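Long-range contacts in acyl-CoA dehydrogenase (Thermus thermophilus, PDB 2Z1Q), which probably oxidises saturated acyl-CoA thioesters to 2,3-dehydroacyl-CoA, using bound FAD and passing the electrons to an acceptor: residues Y23-F28 with A319-V324; A145-E150 with Q180-A185; N176-W181 with T230-L235. All blocks are in the same frame, centred on the assembly; numbering follows the deposited sequence.

Interaction 1. Residues Y23-F28 with A319-V324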
loop_
_atom_site.group_PDB
_atom_site.type_symbol
_atom_site.label_atom_id
_atom_site.label_comp_id
_atom_site.label_asym_id
_atom_site.label_seq_id
_atom_site.Cartn_x
_atom_site.Cartn_y
_atom_site.Cartn_z
ATOM N N TYR B 23 -30.376 -3.082 -6.560
ATOM C CA TYR B 23 -30.076 -4.429 -7.026
ATOM C C TYR B 23 -28.932 -4.947 -6.160
ATOM O O TYR B 23 -27.871 -4.332 -6.094
ATOM C CB TYR B 23 -29.678 -4.397 -8.515
ATOM C CG TYR B 23 -29.513 -5.766 -9.156
ATOM C CD1 TYR B 23 -28.253 -6.350 -9.293
ATOM C CD2 TYR B 23 -30.626 -6.494 -9.587
ATOM C CE1 TYR B 23 -28.106 -7.634 -9.839
ATOM C CE2 TYR B 23 -30.491 -7.773 -10.133
ATOM C CZ TYR B 23 -29.231 -8.340 -10.253
ATOM O OH TYR B 23 -29.101 -9.615 -10.758
ATOM N N THR B 24 -29.157 -6.060 -5.471
ATOM C CA THR B 24 -28.138 -6.645 -4.599
ATOM C C THR B 24 -27.675 -7.996 -5.134
ATOM O O THR B 24 -28.301 -8.571 -6.023
ATOM C CB THR B 24 -28.668 -6.889 -3.172
ATOM O OG1 THR B 24 -29.692 -7.893 -3.215
ATOM C CG2 THR B 24 -29.227 -5.606 -2.577
ATOM N N PRO B 25 -26.566 -8.520 -4.589
ATOM C CA PRO B 25 -26.020 -9.814 -5.012
ATOM C C PRO B 25 -27.031 -10.949 -4.809
ATOM O O PRO B 25 -27.117 -11.862 -5.629
ATOM C CB PRO B 25 -24.775 -9.967 -4.138
ATOM C CG PRO B 25 -24.348 -8.535 -3.921
ATOM C CD PRO B 25 -25.660 -7.851 -3.639
ATOM N N GLU B 26 -27.803 -10.896 -3.726
ATOM C CA GLU B 26 -28.797 -11.936 -3.485
ATOM C C GLU B 26 -30.002 -11.789 -4.417
ATOM O O GLU B 26 -30.968 -12.545 -4.318
ATOM C CB GLU B 26 -29.246 -11.947 -2.015
ATOM C CG GLU B 26 -29.237 -10.598 -1.331
ATOM C CD GLU B 26 -27.842 -10.110 -0.955
ATOM O OE1 GLU B 26 -27.676 -8.881 -0.848
ATOM O OE2 GLU B 26 -26.921 -10.941 -0.753
ATOM N N ASP B 27 -29.941 -10.820 -5.329
ATOM C CA ASP B 27 -31.022 -10.625 -6.296
ATOM C C ASP B 27 -30.630 -11.251 -7.634
ATOM O O ASP B 27 -31.308 -11.052 -8.637
ATOM C CB ASP B 27 -31.302 -9.141 -6.520
ATOM C CG ASP B 27 -32.077 -8.509 -5.390
ATOM O OD1 ASP B 27 -31.819 -7.325 -5.103
ATOM O OD2 ASP B 27 -32.951 -9.181 -4.801
ATOM N N PHE B 28 -29.525 -11.991 -7.640
ATOM C CA PHE B 28 -29.036 -12.645 -8.855
ATOM C C PHE B 28 -30.007 -13.743 -9.287
ATOM O O PHE B 28 -30.282 -14.660 -8.518
ATOM C CB PHE B 28 -27.647 -13.267 -8.600
ATOM C CG PHE B 28 -26.515 -12.258 -8.495
ATOM C CD1 PHE B 28 -25.294 -12.623 -7.930
ATOM C CD2 PHE B 28 -26.660 -10.957 -8.978
ATOM C CE1 PHE B 28 -24.232 -11.705 -7.848
ATOM C CE2 PHE B 28 -25.611 -10.038 -8.900
ATOM C CZ PHE B 28 -24.395 -10.412 -8.333
ATOM N N ALA B 319 -22.088 -1.375 -3.635
ATOM C CA ALA B 319 -22.097 -0.244 -4.553
ATOM C C ALA B 319 -21.957 -0.688 -6.018
ATOM O O ALA B 319 -22.618 -0.138 -6.900
ATOM C CB ALA B 319 -20.993 0.737 -4.188
ATOM N N VAL B 320 -21.113 -1.684 -6.277
ATOM C CA VAL B 320 -20.896 -2.169 -7.642
ATOM C C VAL B 320 -22.143 -2.748 -8.323
ATOM O O VAL B 320 -22.508 -2.336 -9.427
ATOM C CB VAL B 320 -19.802 -3.262 -7.694
ATOM C CG1 VAL B 320 -19.759 -3.875 -9.085
ATOM C CG2 VAL B 320 -18.447 -2.672 -7.358
ATOM N N TYR B 321 -22.781 -3.712 -7.674
ATOM C CA TYR B 321 -23.949 -4.340 -8.260
ATOM C C TYR B 321 -25.187 -3.477 -8.216
ATOM O O TYR B 321 -26.125 -3.701 -8.969
ATOM C CB TYR B 321 -24.183 -5.699 -7.615
ATOM C CG TYR B 321 -23.181 -6.710 -8.112
ATOM C CD1 TYR B 321 -23.236 -7.189 -9.421
ATOM C CD2 TYR B 321 -22.133 -7.128 -7.298
ATOM C CE1 TYR B 321 -22.266 -8.058 -9.911
ATOM C CE2 TYR B 321 -21.157 -7.990 -7.780
ATOM C CZ TYR B 321 -21.226 -8.449 -9.079
ATOM O OH TYR B 321 -20.234 -9.286 -9.527
ATOM N N ARG B 322 -25.184 -2.476 -7.348
ATOM C CA ARG B 322 -26.321 -1.582 -7.299
ATOM C C ARG B 322 -26.172 -0.731 -8.562
ATOM O O ARG B 322 -27.152 -0.447 -9.252
ATOM C CB ARG B 322 -26.265 -0.720 -6.030
ATOM C CG ARG B 322 -27.274 0.418 -6.010
ATOM C CD ARG B 322 -27.072 1.352 -4.816
ATOM N NE ARG B 322 -27.681 2.653 -5.091
ATOM C CZ ARG B 322 -27.580 3.731 -4.318
ATOM N NH1 ARG B 322 -28.180 4.855 -4.687
ATOM N NH2 ARG B 322 -26.882 3.701 -3.188
ATOM N N THR B 323 -24.932 -0.347 -8.864
ATOM C CA THR B 323 -24.644 0.459 -10.050
ATOM C C THR B 323 -25.048 -0.279 -11.326
ATOM O O THR B 323 -25.724 0.283 -12.178
ATOM C CB THR B 323 -23.136 0.801 -10.174
ATOM O OG1 THR B 323 -22.720 1.607 -9.064
ATOM C CG2 THR B 323 -22.874 1.553 -11.476
ATOM N N VAL B 324 -24.620 -1.533 -11.454
ATOM C CA VAL B 324 -24.923 -2.347 -12.638
ATOM C C VAL B 324 -26.422 -2.624 -12.729
ATOM O O VAL B 324 -26.990 -2.674 -13.821
ATOM C CB VAL B 324 -24.137 -3.695 -12.616
ATOM C CG1 VAL B 324 -24.378 -4.475 -13.904
ATOM C CG2 VAL B 324 -22.652 -3.416 -12.471
HETATM O O HOH W 1 -29.859 -0.873 -7.817
#
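F28 turns the edge of its ring to the face of Y321, forming a T-shaped (edge-to-face) pair that joins the loop ahead of helix 30-54 to helix 300-331 in the all-helical C-terminal part of the acyl-CoA dehydrogenase fold. The ring centroids lie 5.0 Å apart and the planes stand at 77°. F28 CZ sits over the middle of the tyrosine ring, 3.5 Å from Y321 CE1. With CG anti to its carbonyl carbon (chi1 -73°), the F28 ring also lies across its own 3-10 turn, where P25 CA sits 3.7 Å above the ring centre; one residue thus packs by its face on the turn and by its edge on the helix. The turn itself is braced by the bond from T24 N to D27 OD1 (3.0 Å), while D27 CB lies over the rim of one Y23 face. Y23 brings its ring edge to the helix, with CD1 3.4 Å from Y321 O. At the polar ends, Y321 OH bonds to E98 on helix 90-99 and the R322 guanidinium forms a salt bridge with E493. No direct hydrogen bond crosses the contact. Instead, a water accepts from Y23 N at 2.6 Å and donates to R322 O, and R322 CA makes a CA-H...O contact with Y23 O at 3.4 Å, with 129° at the hydrogen.

Interaction 2. Residues A145-E150 with Q180-A185. With FAD (flavin-adenine dinucleotide), chain D.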
loop_
_atom_site.group_PDB
_atom_site.type_symbol
_atom_site.label_atom_id
_atom_site.label_comp_id
_atom_site.label_asym_id
_atom_site.label_seq_id
_atom_site.Cartn_x
_atom_site.Cartn_y
_atom_site.Cartn_z
ATOM N N ALA B 145 -7.036 -6.398 -29.304
ATOM C CA ALA B 145 -6.186 -5.501 -28.527
ATOM C C ALA B 145 -6.632 -4.066 -28.790
ATOM O O ALA B 145 -7.197 -3.759 -29.846
ATOM C CB ALA B 145 -4.721 -5.677 -28.916
ATOM N N TYR B 146 -6.352 -3.190 -27.833
ATOM C CA TYR B 146 -6.741 -1.786 -27.894
ATOM C C TYR B 146 -5.478 -0.935 -27.807
ATOM O O TYR B 146 -4.744 -1.010 -26.822
ATOM C CB TYR B 146 -7.640 -1.499 -26.694
ATOM C CG TYR B 146 -8.335 -0.170 -26.692
ATOM C CD1 TYR B 146 -9.402 0.084 -27.545
ATOM C CD2 TYR B 146 -7.980 0.812 -25.766
ATOM C CE1 TYR B 146 -10.113 1.287 -27.471
ATOM C CE2 TYR B 146 -8.671 2.003 -25.682
ATOM C CZ TYR B 146 -9.737 2.239 -26.531
ATOM O OH TYR B 146 -10.423 3.425 -26.428
ATOM N N CYS B 147 -5.243 -0.116 -28.822
ATOM C CA CYS B 147 -4.043 0.704 -28.860
ATOM C C CYS B 147 -4.324 2.194 -28.848
ATOM O O CYS B 147 -4.454 2.830 -29.890
ATOM C CB CYS B 147 -3.209 0.332 -30.088
ATOM S SG CYS B 147 -2.481 -1.228 -29.940
ATOM N N LEU B 148 -4.380 2.746 -27.645
ATOM C CA LEU B 148 -4.657 4.149 -27.466
ATOM C C LEU B 148 -3.474 4.902 -26.870
ATOM O O LEU B 148 -3.047 5.912 -27.404
ATOM C CB LEU B 148 -5.885 4.308 -26.577
ATOM C CG LEU B 148 -6.237 5.738 -26.180
ATOM C CD1 LEU B 148 -6.239 6.598 -27.425
ATOM C CD2 LEU B 148 -7.593 5.785 -25.488
ATOM N N THR B 149 -2.961 4.390 -25.759
ATOM C CA THR B 149 -1.849 5.014 -25.058
ATOM C C THR B 149 -0.546 5.066 -25.864
ATOM O O THR B 149 -0.249 4.169 -26.643
ATOM C CB THR B 149 -1.595 4.278 -23.717
ATOM O OG1 THR B 149 -2.737 4.434 -22.865
ATOM C CG2 THR B 149 -0.369 4.841 -23.016
ATOM N N GLU B 150 0.219 6.135 -25.672
ATOM C CA GLU B 150 1.503 6.300 -26.353
ATOM C C GLU B 150 2.542 6.743 -25.320
ATOM O O GLU B 150 2.186 7.173 -24.221
ATOM C CB GLU B 150 1.387 7.340 -27.481
ATOM C CG GLU B 150 0.347 6.963 -28.546
ATOM C CD GLU B 150 0.366 7.876 -29.763
ATOM O OE1 GLU B 150 1.273 8.727 -29.880
ATOM O OE2 GLU B 150 -0.534 7.730 -30.616
ATOM N N GLN B 180 2.004 2.630 -26.619
ATOM C CA GLN B 180 2.617 2.099 -25.409
ATOM C C GLN B 180 1.734 1.246 -24.498
ATOM O O GLN B 180 0.564 1.570 -24.258
ATOM C CB GLN B 180 3.162 3.278 -24.592
ATOM C CG GLN B 180 4.110 2.875 -23.483
ATOM C CD GLN B 180 5.511 2.619 -23.991
ATOM O OE1 GLN B 180 6.395 3.467 -23.867
ATOM N NE2 GLN B 180 5.721 1.449 -24.582
ATOM N N TRP B 181 2.316 0.169 -23.970
ATOM C CA TRP B 181 1.629 -0.738 -23.047
ATOM C C TRP B 181 0.378 -1.408 -23.635
ATOM O O TRP B 181 -0.702 -1.230 -23.095
ATOM C CB TRP B 181 1.180 0.020 -21.779
ATOM C CG TRP B 181 2.240 0.642 -20.886
ATOM C CD1 TRP B 181 2.435 1.980 -20.654
ATOM C CD2 TRP B 181 3.187 -0.046 -20.057
ATOM N NE1 TRP B 181 3.440 2.164 -19.736
ATOM C CE2 TRP B 181 3.920 0.939 -19.351
ATOM C CE3 TRP B 181 3.488 -1.398 -19.840
ATOM C CZ2 TRP B 181 4.932 0.614 -18.446
ATOM C CZ3 TRP B 181 4.500 -1.721 -18.936
ATOM C CH2 TRP B 181 5.208 -0.715 -18.252
ATOM N N ILE B 182 0.498 -2.181 -24.707
ATOM C CA ILE B 182 -0.695 -2.811 -25.286
ATOM C C ILE B 182 -0.946 -4.217 -24.749
ATOM O O ILE B 182 -0.190 -5.135 -25.040
ATOM C CB ILE B 182 -0.584 -2.876 -26.827
ATOM C CG1 ILE B 182 -0.765 -1.486 -27.404
ATOM C CG2 ILE B 182 -1.649 -3.774 -27.417
ATOM C CD1 ILE B 182 0.339 -0.562 -27.075
ATOM N N SER B 183 -2.002 -4.382 -23.959
ATOM C CA SER B 183 -2.330 -5.711 -23.430
ATOM C C SER B 183 -2.732 -6.630 -24.584
ATOM O O SER B 183 -3.405 -6.191 -25.522
ATOM C CB SER B 183 -3.505 -5.632 -22.431
ATOM O OG SER B 183 -3.271 -4.694 -21.400
ATOM N N ASN B 184 -2.315 -7.893 -24.505
ATOM C CA ASN B 184 -2.622 -8.908 -25.520
ATOM C C ASN B 184 -1.824 -8.759 -26.821
ATOM O O ASN B 184 -1.962 -9.572 -27.747
ATOM C CB ASN B 184 -4.133 -8.891 -25.857
ATOM C CG ASN B 184 -5.025 -9.371 -24.696
ATOM O OD1 ASN B 184 -6.239 -9.170 -24.726
ATOM N ND2 ASN B 184 -4.437 -10.006 -23.692
ATOM N N ALA B 185 -0.979 -7.736 -26.891
ATOM C CA ALA B 185 -0.175 -7.464 -28.081
ATOM C C ALA B 185 0.668 -8.639 -28.546
ATOM O O ALA B 185 0.989 -8.752 -29.731
ATOM C CB ALA B 185 0.711 -6.255 -27.838
HETATM P PA FAD D . 1.422 9.444 -16.089
HETATM O O1A FAD D . 1.728 8.080 -15.738
HETATM O O2A FAD D . 1.635 10.061 -17.547
HETATM O O5B FAD D . 0.372 10.173 -15.185
HETATM C C5B FAD D . 0.988 10.578 -13.963
HETATM C C4B FAD D . -0.150 11.369 -13.359
HETATM O O4B FAD D . -1.452 11.290 -13.779
HETATM C C3B FAD D . -0.131 11.774 -11.816
HETATM O O3B FAD D . 0.741 12.890 -11.594
HETATM C C2B FAD D . -1.683 12.088 -11.781
HETATM O O2B FAD D . -2.110 13.039 -10.800
HETATM C C1B FAD D . -1.619 12.538 -13.212
HETATM N N9A FAD D . -2.602 13.369 -13.841
HETATM C C8A FAD D . -2.883 13.252 -15.171
HETATM N N7A FAD D . -3.757 14.123 -15.521
HETATM C C5A FAD D . -4.119 14.846 -14.440
HETATM C C6A FAD D . -5.023 15.928 -14.216
HETATM N N6A FAD D . -5.763 16.424 -15.269
HETATM N N1A FAD D . -5.122 16.425 -12.953
HETATM C C2A FAD D . -4.390 15.958 -11.947
HETATM N N3A FAD D . -3.543 14.966 -12.138
HETATM C C4A FAD D . -3.355 14.378 -13.331
HETATM N N1 FAD D . -3.287 1.236 -22.825
HETATM C C2 FAD D . -4.077 0.919 -23.873
HETATM O O2 FAD D . -4.377 1.802 -24.661
HETATM N N3 FAD D . -4.533 -0.339 -24.099
HETATM C C4 FAD D . -4.221 -1.394 -23.270
HETATM O O4 FAD D . -4.626 -2.511 -23.480
HETATM C C4X FAD D . -3.341 -1.118 -22.108
HETATM N N5 FAD D . -2.944 -2.078 -21.256
HETATM C C5X FAD D . -2.102 -1.805 -20.227
HETATM C C6 FAD D . -1.628 -2.849 -19.354
HETATM C C7 FAD D . -0.721 -2.544 -18.325
HETATM C C7M FAD D . -0.209 -3.655 -17.430
HETATM C C8 FAD D . -0.279 -1.197 -18.125
HETATM C C8M FAD D . 0.703 -0.829 -17.036
HETATM C C9 FAD D . -0.735 -0.190 -18.946
HETATM C C9A FAD D . -1.644 -0.463 -20.014
HETATM N N10 FAD D . -2.063 0.580 -20.868
HETATM C C10 FAD D . -2.892 0.303 -21.936
HETATM C "C1'" FAD D . -1.537 1.890 -20.579
HETATM C "C2'" FAD D . -2.496 2.827 -19.830
HETATM O "O2'" FAD D . -3.629 3.143 -20.625
HETATM C "C3'" FAD D . -1.608 4.002 -19.572
HETATM O "O3'" FAD D . -0.517 3.538 -18.726
HETATM C "C4'" FAD D . -2.250 5.152 -18.845
HETATM O "O4'" FAD D . -3.337 5.745 -19.560
HETATM C "C5'" FAD D . -1.083 6.054 -18.673
HETATM O "O5'" FAD D . -1.335 7.172 -17.983
HETATM P P FAD D . 0.178 7.660 -17.769
HETATM O O1P FAD D . 0.929 6.521 -17.177
HETATM O O2P FAD D . 0.861 8.073 -19.188
HETATM O O3P FAD D . 0.019 8.899 -16.716
HETATM O O HOH W 2 -5.309 -4.032 -25.530
#
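Segments 145-150 and 180-185 run nearly antiparallel, their end-to-end directions 169° apart, and Q180 N bonds to T149 O at 2.7 Å from well above the carbonyl plane. Between the two segments I182 meets two side chains: its CG1 is modelled only 3.1 Å from C147 SG, shorter than usual packing and so doubtful in detail, and its CG2 is 3.9 Å from A145 CB. T149 divides its branches. Its CG2, anti to the backbone N, packs against Q180 O, while OG1, anti to the carbonyl carbon (chi1 -64°), shares a 2.7 Å hydrogen bond with FAD O2'. Both segments belong to the beta middle domain of the acyl-CoA dehydrogenase fold, and here they line the pyrimidine side of the flavin and meet its polar atoms. FAD N3 donates to Y146 O at 2.8 Å, and FAD O2 is gripped twice, by L148 N and by T149 N, the latter nearly straight at 174°; two N-H groups on this oxygen would probably draw electron density toward the pyrimidine end. Further along the same polar edge, S183 OG donates to FAD N5 at 2.6 Å, and S183 N makes a longer bond to FAD O4. W181 lies against the other end of the isoalloxazine, with CG 3.6 Å from FAD C9 and the C8M methyl above the rim of one indole face. An alanine at W181 would probably open a gap beside the dimethylbenzene ring and leave Y376 of the second subunit without the indole its ring now meets. A water accepting from Y146 N at 2.7 Å sits within reach of both S183 O and FAD O4.

Interaction 3. Residues N176-W181 with T230-L235. With FAD (flavin-adenine dinucleotide), chain D.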
loop_
_atom_site.group_PDB
_atom_site.type_symbol
_atom_site.label_atom_id
_atom_site.label_comp_id
_atom_site.label_asym_id
_atom_site.label_seq_id
_atom_site.Cartn_x
_atom_site.Cartn_y
_atom_site.Cartn_z
ATOM N N ASN B 176 1.594 5.767 -38.944
ATOM C CA ASN B 176 2.925 5.894 -38.373
ATOM C C ASN B 176 2.845 6.392 -36.931
ATOM O O ASN B 176 2.208 7.410 -36.637
ATOM C CB ASN B 176 3.769 6.850 -39.229
ATOM C CG ASN B 176 4.267 6.199 -40.510
ATOM O OD1 ASN B 176 5.129 5.315 -40.475
ATOM N ND2 ASN B 176 3.712 6.618 -41.647
ATOM N N GLY B 177 3.488 5.671 -36.022
ATOM C CA GLY B 177 3.467 6.083 -34.630
ATOM C C GLY B 177 3.848 4.959 -33.694
ATOM O O GLY B 177 4.171 3.848 -34.136
ATOM N N VAL B 178 3.812 5.243 -32.397
ATOM C CA VAL B 178 4.149 4.257 -31.370
ATOM C C VAL B 178 3.044 4.214 -30.322
ATOM O O VAL B 178 2.606 5.255 -29.832
ATOM C CB VAL B 178 5.474 4.626 -30.666
ATOM C CG1 VAL B 178 5.797 3.614 -29.574
ATOM C CG2 VAL B 178 6.608 4.696 -31.693
ATOM N N LYS B 179 2.578 3.010 -29.999
ATOM C CA LYS B 179 1.533 2.828 -28.991
ATOM C C LYS B 179 2.186 2.092 -27.817
ATOM O O LYS B 179 2.830 1.061 -27.997
ATOM C CB LYS B 179 0.374 2.017 -29.566
ATOM C CG LYS B 179 -0.068 2.454 -30.954
ATOM C CD LYS B 179 -0.494 3.910 -31.016
ATOM C CE LYS B 179 -1.765 4.182 -30.238
ATOM N NZ LYS B 179 -2.159 5.623 -30.331
ATOM N N GLN B 180 2.004 2.630 -26.619
ATOM C CA GLN B 180 2.617 2.099 -25.409
ATOM C C GLN B 180 1.734 1.246 -24.498
ATOM O O GLN B 180 0.564 1.570 -24.258
ATOM C CB GLN B 180 3.162 3.278 -24.592
ATOM C CG GLN B 180 4.110 2.875 -23.483
ATOM C CD GLN B 180 5.511 2.619 -23.991
ATOM O OE1 GLN B 180 6.395 3.467 -23.867
ATOM N NE2 GLN B 180 5.721 1.449 -24.582
ATOM N N TRP B 181 2.316 0.169 -23.970
ATOM C CA TRP B 181 1.629 -0.738 -23.047
ATOM C C TRP B 181 0.378 -1.408 -23.635
ATOM O O TRP B 181 -0.702 -1.230 -23.095
ATOM C CB TRP B 181 1.180 0.020 -21.779
ATOM C CG TRP B 181 2.240 0.642 -20.886
ATOM C CD1 TRP B 181 2.435 1.980 -20.654
ATOM C CD2 TRP B 181 3.187 -0.046 -20.057
ATOM N NE1 TRP B 181 3.440 2.164 -19.736
ATOM C CE2 TRP B 181 3.920 0.939 -19.351
ATOM C CE3 TRP B 181 3.488 -1.398 -19.840
ATOM C CZ2 TRP B 181 4.932 0.614 -18.446
ATOM C CZ3 TRP B 181 4.500 -1.721 -18.936
ATOM C CH2 TRP B 181 5.208 -0.715 -18.252
ATOM N N THR B 230 1.908 -7.727 -22.438
ATOM C CA THR B 230 1.919 -6.287 -22.620
ATOM C C THR B 230 3.165 -5.919 -23.424
ATOM O O THR B 230 4.298 -6.141 -22.994
ATOM C CB THR B 230 1.936 -5.538 -21.266
ATOM O OG1 THR B 230 1.187 -6.269 -20.290
ATOM C CG2 THR B 230 1.298 -4.170 -21.426
ATOM N N ARG B 231 2.957 -5.365 -24.607
ATOM C CA ARG B 231 4.070 -4.994 -25.464
ATOM C C ARG B 231 3.822 -3.640 -26.080
ATOM O O ARG B 231 2.712 -3.109 -26.053
ATOM C CB ARG B 231 4.256 -6.016 -26.598
ATOM C CG ARG B 231 4.790 -7.390 -26.194
ATOM C CD ARG B 231 4.500 -8.417 -27.297
ATOM N NE ARG B 231 5.115 -9.721 -27.049
ATOM C CZ ARG B 231 6.306 -10.093 -27.514
ATOM N NH1 ARG B 231 7.029 -9.259 -28.257
ATOM N NH2 ARG B 231 6.774 -11.304 -27.238
ATOM N N GLN B 232 4.872 -3.076 -26.649
ATOM C CA GLN B 232 4.772 -1.795 -27.309
ATOM C C GLN B 232 4.446 -2.133 -28.761
ATOM O O GLN B 232 5.013 -3.070 -29.323
ATOM C CB GLN B 232 6.108 -1.080 -27.215
ATOM C CG GLN B 232 6.087 0.336 -27.656
ATOM C CD GLN B 232 7.451 0.962 -27.546
ATOM O OE1 GLN B 232 8.376 0.578 -28.256
ATOM N NE2 GLN B 232 7.587 1.930 -26.649
ATOM N N VAL B 233 3.501 -1.412 -29.355
ATOM C CA VAL B 233 3.144 -1.662 -30.747
ATOM C C VAL B 233 3.681 -0.523 -31.605
ATOM O O VAL B 233 3.359 0.641 -31.374
ATOM C CB VAL B 233 1.605 -1.782 -30.935
ATOM C CG1 VAL B 233 1.273 -1.954 -32.409
ATOM C CG2 VAL B 233 1.076 -2.975 -30.149
ATOM N N ILE B 234 4.509 -0.861 -32.589
ATOM C CA ILE B 234 5.101 0.135 -33.471
ATOM C C ILE B 234 4.445 0.128 -34.851
ATOM O O ILE B 234 4.131 -0.930 -35.382
ATOM C CB ILE B 234 6.621 -0.124 -33.637
ATOM C CG1 ILE B 234 7.332 0.049 -32.291
ATOM C CG2 ILE B 234 7.199 0.805 -34.700
ATOM C CD1 ILE B 234 8.790 -0.381 -32.296
ATOM N N LEU B 235 4.227 1.302 -35.433
ATOM C CA LEU B 235 3.637 1.373 -36.766
ATOM C C LEU B 235 4.537 2.139 -37.719
ATOM O O LEU B 235 4.688 3.350 -37.599
ATOM C CB LEU B 235 2.271 2.055 -36.745
ATOM C CG LEU B 235 1.138 1.381 -35.985
ATOM C CD1 LEU B 235 1.182 1.759 -34.508
ATOM C CD2 LEU B 235 -0.162 1.839 -36.607
HETATM P PA FAD D . 1.422 9.444 -16.089
HETATM O O1A FAD D . 1.728 8.080 -15.738
HETATM O O2A FAD D . 1.635 10.061 -17.547
HETATM O O5B FAD D . 0.372 10.173 -15.185
HETATM C C5B FAD D . 0.988 10.578 -13.963
HETATM C C4B FAD D . -0.150 11.369 -13.359
HETATM O O4B FAD D . -1.452 11.290 -13.779
HETATM C C3B FAD D . -0.131 11.774 -11.816
HETATM O O3B FAD D . 0.741 12.890 -11.594
HETATM C C2B FAD D . -1.683 12.088 -11.781
HETATM O O2B FAD D . -2.110 13.039 -10.800
HETATM C C1B FAD D . -1.619 12.538 -13.212
HETATM N N9A FAD D . -2.602 13.369 -13.841
HETATM C C8A FAD D . -2.883 13.252 -15.171
HETATM N N7A FAD D . -3.757 14.123 -15.521
HETATM C C5A FAD D . -4.119 14.846 -14.440
HETATM C C6A FAD D . -5.023 15.928 -14.216
HETATM N N6A FAD D . -5.763 16.424 -15.269
HETATM N N1A FAD D . -5.122 16.425 -12.953
HETATM C C2A FAD D . -4.390 15.958 -11.947
HETATM N N3A FAD D . -3.543 14.966 -12.138
HETATM C C4A FAD D . -3.355 14.378 -13.331
HETATM N N1 FAD D . -3.287 1.236 -22.825
HETATM C C2 FAD D . -4.077 0.919 -23.873
HETATM O O2 FAD D . -4.377 1.802 -24.661
HETATM N N3 FAD D . -4.533 -0.339 -24.099
HETATM C C4 FAD D . -4.221 -1.394 -23.270
HETATM O O4 FAD D . -4.626 -2.511 -23.480
HETATM C C4X FAD D . -3.341 -1.118 -22.108
HETATM N N5 FAD D . -2.944 -2.078 -21.256
HETATM C C5X FAD D . -2.102 -1.805 -20.227
HETATM C C6 FAD D . -1.628 -2.849 -19.354
HETATM C C7 FAD D . -0.721 -2.544 -18.325
HETATM C C7M FAD D . -0.209 -3.655 -17.430
HETATM C C8 FAD D . -0.279 -1.197 -18.125
HETATM C C8M FAD D . 0.703 -0.829 -17.036
HETATM C C9 FAD D . -0.735 -0.190 -18.946
HETATM C C9A FAD D . -1.644 -0.463 -20.014
HETATM N N10 FAD D . -2.063 0.580 -20.868
HETATM C C10 FAD D . -2.892 0.303 -21.936
HETATM C "C1'" FAD D . -1.537 1.890 -20.579
HETATM C "C2'" FAD D . -2.496 2.827 -19.830
HETATM O "O2'" FAD D . -3.629 3.143 -20.625
HETATM C "C3'" FAD D . -1.608 4.002 -19.572
HETATM O "O3'" FAD D . -0.517 3.538 -18.726
HETATM C "C4'" FAD D . -2.250 5.152 -18.845
HETATM O "O4'" FAD D . -3.337 5.745 -19.560
HETATM C "C5'" FAD D . -1.083 6.054 -18.673
HETATM O "O5'" FAD D . -1.335 7.172 -17.983
HETATM P P FAD D . 0.178 7.660 -17.769
HETATM O O1P FAD D . 0.929 6.521 -17.177
HETATM O O2P FAD D . 0.861 8.073 -19.188
HETATM O O3P FAD D . 0.019 8.899 -16.716
#
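K179 and V233 form an antiparallel hydrogen-bonded pair, with K179 N to V233 O at 2.8 Å and V233 N to K179 O at 2.9 Å. G177 and L235 repeat the pattern two residues along, and the axes of strands 176-180 and 230-235 run at 176°. Between these pairs V178 and I234 are non-hydrogen-bonded partners, pointing to one face of the middle-domain sheet; K179, V233 and L235 share the other, where K179 CG lies 3.8 Å from L235 CD1. Q232 leaves the strand with CG anti to the backbone N (chi1 -171°) and stays extended. Its CB is 3.7 Å from Q180 NE2, its CG 3.4 Å from K179 O, and its CD 3.7 Å from V178 CG1, which OE1 also nears. At the tip, NE2 comes 2.8 Å from Q180 NE2; two donors cannot bond, which leaves the modelled amide orientations doubtful. Near the flavin, T230 CG2 meets the edge of the W181 indole, 3.9 Å from CE3. The four backbone bonds set the register; the K179 charge is paired with E150, with L148 O and F194 O as further acceptors, which links this strand to segment 145-150 and to strand 190-197.

Interactions 2 and 3 share Q180 and W181 on strand 172-183, and their centres lie 7 Å apart; the E150-K179 salt bridge (OE2 to NZ 2.7 Å) and a probable I182 N to R231 O bond join them. Interaction 1 stands apart, its centre about 31 Å from that of interaction 2 and 38 Å from that of interaction 3, on the other side of the chain's centre. It is buried where a loop packs on helix 300-331 and rests on ring packing and one water. Interaction 2 is fully buried and spends its polar groups mainly on the cofactor, whereas interaction 3, partly buried, relies on regular sheet bonds. Interactions 2 and 3 alone touch FAD and the second subunit.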